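Local atomic coordinates of phospholyase (Arthrobacter aurescens, PDB entry 5G4I), a protein that uses pyridoxal phosphate as cofactor to act as a phospholyase, although it is a homologue of the class III transaminases. Residues Ala110-Ala123 with Pro288-Phe302. Sequence-based numbering, arbitrary orientation.
Sequences ALERLFLTNSGSEA and PIGAVVTTAELLDEF. With PLP (pyridoxal-5'-phosphate), chain C.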
loop_
_atom_site.group_PDB
_atom_site.type_symbol
_atom_site.label_atom_id
_atom_site.label_comp_id
_atom_site.label_asym_id
_atom_site.label_seq_id
_atom_site.Cartn_x
_atom_site.Cartn_y
_atom_site.Cartn_z
ATOM N N ALA A 110 2.795 -24.394 11.216
ATOM C CA ALA A 110 3.588 -23.374 11.863
ATOM C C ALA A 110 3.195 -21.910 11.421
ATOM O O ALA A 110 3.831 -20.980 11.850
ATOM C CB ALA A 110 5.057 -23.607 11.532
ATOM N N LEU A 111 2.126 -21.819 10.616
ATOM C CA LEU A 111 1.641 -20.478 10.167
ATOM C C LEU A 111 0.745 -19.870 11.212
ATOM O O LEU A 111 -0.482 -20.156 11.263
ATOM C CB LEU A 111 0.999 -20.632 8.790
ATOM C CG LEU A 111 1.923 -21.017 7.641
ATOM C CD1 LEU A 111 1.182 -21.427 6.360
ATOM C CD2 LEU A 111 2.922 -19.887 7.334
ATOM N N GLU A 112 1.341 -19.093 12.109
ATOM C CA GLU A 112 0.712 -18.644 13.335
ATOM C C GLU A 112 0.999 -17.228 13.742
ATOM O O GLU A 112 0.596 -16.777 14.807
ATOM C CB GLU A 112 1.025 -19.585 14.495
ATOM C CG GLU A 112 2.383 -19.676 14.865
ATOM C CD GLU A 112 2.566 -20.776 15.963
ATOM O OE1 GLU A 112 1.595 -21.268 16.603
ATOM O OE2 GLU A 112 3.712 -21.132 16.165
ATOM N N ARG A 113 1.579 -16.385 12.825
ATOM C CA ARG A 113 1.754 -14.951 13.031
ATOM C C ARG A 113 1.401 -14.124 11.743
ATOM O O ARG A 113 1.400 -14.723 10.651
ATOM C CB ARG A 113 3.219 -14.623 13.430
ATOM C CG ARG A 113 3.668 -15.196 14.840
ATOM C CD ARG A 113 2.896 -14.667 16.030
ATOM N NE ARG A 113 3.513 -15.232 17.279
ATOM C CZ ARG A 113 3.162 -16.388 17.827
ATOM N NH1 ARG A 113 2.270 -17.167 17.300
ATOM N NH2 ARG A 113 3.867 -16.796 18.921
ATOM N N LEU A 114 1.177 -12.819 11.921
ATOM C CA LEU A 114 0.664 -12.008 10.827
ATOM C C LEU A 114 1.348 -10.630 10.840
ATOM O O LEU A 114 1.520 -9.996 11.915
ATOM C CB LEU A 114 -0.881 -11.809 11.114
ATOM C CG LEU A 114 -1.756 -10.797 10.444
ATOM C CD1 LEU A 114 -1.902 -11.266 8.998
ATOM C CD2 LEU A 114 -3.174 -10.679 10.926
ATOM N N PHE A 115 1.655 -10.104 9.620
ATOM C CA PHE A 115 1.907 -8.678 9.345
ATOM C C PHE A 115 0.733 -8.196 8.442
ATOM O O PHE A 115 0.543 -8.744 7.324
ATOM C CB PHE A 115 3.193 -8.460 8.556
ATOM C CG PHE A 115 4.494 -8.871 9.235
ATOM C CD1 PHE A 115 4.995 -10.132 9.097
ATOM C CD2 PHE A 115 5.205 -7.932 9.951
ATOM C CE1 PHE A 115 6.248 -10.468 9.715
ATOM C CE2 PHE A 115 6.415 -8.239 10.568
ATOM C CZ PHE A 115 6.921 -9.530 10.446
ATOM N N LEU A 116 0.025 -7.170 8.841
ATOM C CA LEU A 116 -1.008 -6.616 7.962
ATOM C C LEU A 116 -0.381 -5.492 7.060
ATOM O O LEU A 116 0.598 -4.820 7.444
ATOM C CB LEU A 116 -2.155 -6.049 8.825
ATOM C CG LEU A 116 -3.077 -7.127 9.376
ATOM C CD1 LEU A 116 -3.904 -6.656 10.582
ATOM C CD2 LEU A 116 -4.045 -7.668 8.322
ATOM N N THR A 117 -1.014 -5.295 5.873
ATOM C CA THR A 117 -0.608 -4.271 4.919
ATOM C C THR A 117 -1.896 -3.672 4.320
ATOM O O THR A 117 -3.014 -4.021 4.745
ATOM C CB THR A 117 0.312 -4.817 3.782
ATOM O OG1 THR A 117 -0.500 -5.621 2.894
ATOM C CG2 THR A 117 1.543 -5.560 4.317
ATOM N N ASN A 118 -1.743 -2.791 3.296
ATOM C CA ASN A 118 -2.920 -2.144 2.662
ATOM C C ASN A 118 -3.165 -2.644 1.195
ATOM O O ASN A 118 -4.006 -2.108 0.481
ATOM C CB ASN A 118 -2.810 -0.631 2.722
ATOM C CG ASN A 118 -2.437 -0.116 4.089
ATOM O OD1 ASN A 118 -1.233 0.319 4.302
ATOM N ND2 ASN A 118 -3.282 -0.230 5.029
ATOM N N SER A 119 -2.302 -3.543 0.698
ATOM C CA SER A 119 -2.391 -3.997 -0.722
ATOM C C SER A 119 -1.631 -5.333 -0.909
ATOM O O SER A 119 -0.717 -5.665 -0.108
ATOM C CB SER A 119 -1.856 -2.967 -1.703
ATOM O OG SER A 119 -0.429 -2.840 -1.620
ATOM N N GLY A 120 -1.933 -6.043 -1.978
ATOM C CA GLY A 120 -1.131 -7.253 -2.349
ATOM C C GLY A 120 0.279 -6.883 -2.658
ATOM O O GLY A 120 1.234 -7.659 -2.288
ATOM N N SER A 121 0.535 -5.762 -3.383
ATOM C CA SER A 121 1.980 -5.352 -3.666
ATOM C C SER A 121 2.703 -5.121 -2.356
ATOM O O SER A 121 3.902 -5.488 -2.224
ATOM C CB SER A 121 2.083 -4.106 -4.648
ATOM O OG SER A 121 1.623 -4.451 -5.939
ATOM N N GLU A 122 2.093 -4.416 -1.410
ATOM C CA GLU A 122 2.783 -4.179 -0.091
ATOM C C GLU A 122 3.100 -5.513 0.540
ATOM O O GLU A 122 4.199 -5.663 1.182
ATOM C CB GLU A 122 1.996 -3.268 0.856
ATOM C CG GLU A 122 1.965 -1.797 0.541
ATOM C CD GLU A 122 1.536 -0.942 1.757
ATOM O OE1 GLU A 122 0.558 -1.315 2.522
ATOM O OE2 GLU A 122 2.185 0.159 2.000
ATOM N N ALA A 123 2.190 -6.481 0.438
ATOM C CA ALA A 123 2.429 -7.806 1.082
ATOM C C ALA A 123 3.625 -8.518 0.410
ATOM O O ALA A 123 4.539 -9.063 1.096
ATOM C CB ALA A 123 1.173 -8.656 1.086
ATOM N N PRO A 288 -8.914 -1.376 1.100
ATOM C CA PRO A 288 -7.475 -1.692 0.811
ATOM C C PRO A 288 -6.813 -2.439 1.991
ATOM O O PRO A 288 -6.579 -1.816 3.018
ATOM C CB PRO A 288 -6.871 -0.271 0.550
ATOM C CG PRO A 288 -8.068 0.685 0.330
ATOM C CD PRO A 288 -9.125 0.088 1.238
ATOM N N ILE A 289 -6.681 -3.729 1.836
ATOM C CA ILE A 289 -6.108 -4.603 2.899
ATOM C C ILE A 289 -5.256 -5.667 2.138
ATOM O O ILE A 289 -5.687 -6.209 1.097
ATOM C CB ILE A 289 -7.157 -5.339 3.780
ATOM C CG1 ILE A 289 -8.296 -4.468 4.265
ATOM C CG2 ILE A 289 -6.490 -6.042 4.972
ATOM C CD1 ILE A 289 -9.405 -5.236 4.964
ATOM N N GLY A 290 -4.079 -5.977 2.737
ATOM C CA GLY A 290 -3.285 -7.133 2.396
ATOM C C GLY A 290 -2.679 -7.731 3.669
ATOM O O GLY A 290 -2.881 -7.244 4.763
ATOM N N ALA A 291 -1.975 -8.844 3.485
ATOM C CA ALA A 291 -1.262 -9.491 4.640
ATOM C C ALA A 291 -0.141 -10.391 4.189
ATOM O O ALA A 291 -0.157 -10.967 3.103
ATOM C CB ALA A 291 -2.257 -10.317 5.517
ATOM N N VAL A 292 0.822 -10.592 5.144
ATOM C CA VAL A 292 1.838 -11.661 5.079
ATOM C C VAL A 292 1.584 -12.546 6.355
ATOM O O VAL A 292 1.649 -12.060 7.504
ATOM C CB VAL A 292 3.251 -11.083 5.157
ATOM C CG1 VAL A 292 4.259 -12.257 5.147
ATOM C CG2 VAL A 292 3.530 -10.090 4.078
ATOM N N VAL A 293 1.243 -13.817 6.158
ATOM C CA VAL A 293 1.126 -14.834 7.251
ATOM C C VAL A 293 2.424 -15.675 7.271
ATOM O O VAL A 293 2.952 -16.061 6.200
ATOM C CB VAL A 293 -0.181 -15.667 7.093
ATOM C CG1 VAL A 293 -0.144 -16.932 7.990
ATOM C CG2 VAL A 293 -1.407 -14.802 7.323
ATOM N N THR A 294 3.001 -15.864 8.471
ATOM C CA THR A 294 4.325 -16.492 8.584
ATOM C C THR A 294 4.452 -17.227 9.926
ATOM O O THR A 294 3.450 -17.397 10.670
ATOM C CB THR A 294 5.441 -15.499 8.250
ATOM O OG1 THR A 294 6.710 -16.207 8.020
ATOM C CG2 THR A 294 5.637 -14.448 9.334
ATOM N N THR A 295 5.679 -17.728 10.184
ATOM C CA THR A 295 5.969 -18.468 11.393
ATOM C C THR A 295 6.381 -17.511 12.524
ATOM O O THR A 295 6.801 -16.366 12.358
ATOM C CB THR A 295 7.115 -19.468 11.120
ATOM O OG1 THR A 295 8.349 -18.743 10.917
ATOM C CG2 THR A 295 6.848 -20.352 9.996
ATOM N N ALA A 296 6.289 -18.004 13.759
ATOM C CA ALA A 296 6.788 -17.273 14.918
ATOM C C ALA A 296 8.274 -16.940 14.843
ATOM O O ALA A 296 8.649 -15.790 15.118
ATOM C CB ALA A 296 6.519 -18.062 16.193
ATOM N N GLU A 297 9.102 -17.871 14.434
ATOM C CA GLU A 297 10.510 -17.607 14.290
ATOM C C GLU A 297 10.814 -16.474 13.301
ATOM O O GLU A 297 11.595 -15.597 13.583
ATOM C CB GLU A 297 11.202 -18.895 13.853
ATOM C CG GLU A 297 12.636 -18.754 13.308
ATOM C CD GLU A 297 13.088 -19.979 12.495
ATOM O OE1 GLU A 297 13.355 -21.018 13.163
ATOM O OE2 GLU A 297 13.118 -19.903 11.222
ATOM N N LEU A 298 10.141 -16.486 12.124
ATOM C CA LEU A 298 10.389 -15.478 11.099
ATOM C C LEU A 298 9.903 -14.096 11.562
ATOM O O LEU A 298 10.618 -13.055 11.318
ATOM C CB LEU A 298 9.795 -15.849 9.698
ATOM C CG LEU A 298 10.575 -17.036 9.018
ATOM C CD1 LEU A 298 9.886 -17.591 7.783
ATOM C CD2 LEU A 298 12.022 -16.703 8.620
ATOM N N LEU A 299 8.655 -14.030 12.093
ATOM C CA LEU A 299 8.165 -12.706 12.566
ATOM C C LEU A 299 9.070 -12.126 13.677
ATOM O O LEU A 299 9.378 -10.953 13.702
ATOM C CB LEU A 299 6.665 -12.788 12.963
ATOM C CG LEU A 299 6.100 -11.438 13.530
ATOM C CD1 LEU A 299 4.707 -11.132 13.027
ATOM C CD2 LEU A 299 6.167 -11.400 15.076
ATOM N N ASP A 300 9.441 -12.961 14.669
ATOM C CA ASP A 300 10.233 -12.474 15.779
ATOM C C ASP A 300 11.636 -11.967 15.304
ATOM O O ASP A 300 12.083 -10.913 15.721
ATOM C CB ASP A 300 10.457 -13.639 16.788
ATOM C CG ASP A 300 11.302 -13.214 18.038
ATOM O OD1 ASP A 300 10.809 -12.426 18.776
ATOM O OD2 ASP A 300 12.451 -13.704 18.251
ATOM N N GLU A 301 12.293 -12.696 14.398
ATOM C CA GLU A 301 13.581 -12.326 13.872
ATOM C C GLU A 301 13.533 -10.950 13.188
ATOM O O GLU A 301 14.362 -10.069 13.368
ATOM C CB GLU A 301 14.131 -13.411 12.935
ATOM C CG GLU A 301 15.400 -13.016 12.223
ATOM C CD GLU A 301 15.851 -14.043 11.219
ATOM O OE1 GLU A 301 15.054 -14.681 10.553
ATOM O OE2 GLU A 301 17.056 -14.259 11.134
ATOM N N PHE A 302 12.493 -10.815 12.313
ATOM C CA PHE A 302 12.418 -9.557 11.537
ATOM C C PHE A 302 12.157 -8.359 12.462
ATOM O O PHE A 302 12.756 -7.266 12.252
ATOM C CB PHE A 302 11.281 -9.642 10.447
ATOM C CG PHE A 302 11.249 -8.494 9.453
ATOM C CD1 PHE A 302 12.165 -8.407 8.402
ATOM C CD2 PHE A 302 10.228 -7.477 9.559
ATOM C CE1 PHE A 302 12.063 -7.357 7.491
ATOM C CE2 PHE A 302 10.196 -6.445 8.647
ATOM C CZ PHE A 302 11.076 -6.375 7.653
HETATM N N1 PLP C . -0.141 -10.856 -6.993
HETATM C C2 PLP C . -1.186 -11.386 -7.674
HETATM C C2A PLP C . -1.220 -12.863 -7.968
HETATM C C3 PLP C . -2.299 -10.515 -8.129
HETATM O O3 PLP C . -3.360 -11.024 -8.814
HETATM C C4 PLP C . -2.210 -9.072 -7.811
HETATM C C4A PLP C . -3.270 -8.124 -8.223
HETATM C C5 PLP C . -1.015 -8.619 -7.060
HETATM C C6 PLP C . -0.044 -9.549 -6.694
HETATM C C5A PLP C . -0.849 -7.161 -6.696
HETATM O O4P PLP C . -2.021 -6.701 -6.027
HETATM P P PLP C . -2.248 -5.128 -5.765
HETATM O O1P PLP C . -2.709 -4.599 -7.102
HETATM O O2P PLP C . -3.300 -5.088 -4.683
HETATM O O3P PLP C . -0.889 -4.632 -5.333
HETATM O O HOH W 1 5.396 -20.788 14.075
HETATM O O HOH W 2 6.805 -14.653 17.192
#
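Leu299, from the start of helix 296-305, lays CD1 over one face of the Phe115 ring as a CH-pi contact, 3.9 Å from the ring centroid and 18° off its normal. It reaches strand 113-117 because chi1 (178°) turns CG away from the backbone N. Thr294 CG2 lies at the ring edge, 4.0 Å from Phe115 CE1, and Phe302 meets the far end obliquely, the planes at 88°. Swapping Phe115 for an alanine would probably open a gap beneath Leu299 and leave Phe302 without its aromatic neighbour. Ala296 CB sits over the guanidinium of Arg113. On the other face of the sheet Leu114 CD1 touches Ala291 CB at 3.6 Å, beneath helix 94-104. Antiparallel strands 113-117 (outermost in this chain) and 290-294 edge the seven-stranded mixed sheet of the PLP-binding domain; at a classic beta bulge Glu112 N and Arg113 N grip Thr294 O from opposite faces of its carbonyl plane. Where strand 113-117 ends, Thr117 OG1 donates to Ser119 O at 3.0 Å; a side chain on Gly290 would clash with both atoms. Ala123 N also bonds Ser119 O, tying down the turn, consistent with helix 120-135 presenting Gly120 N and Ser121 N and OG to the PLP phosphate.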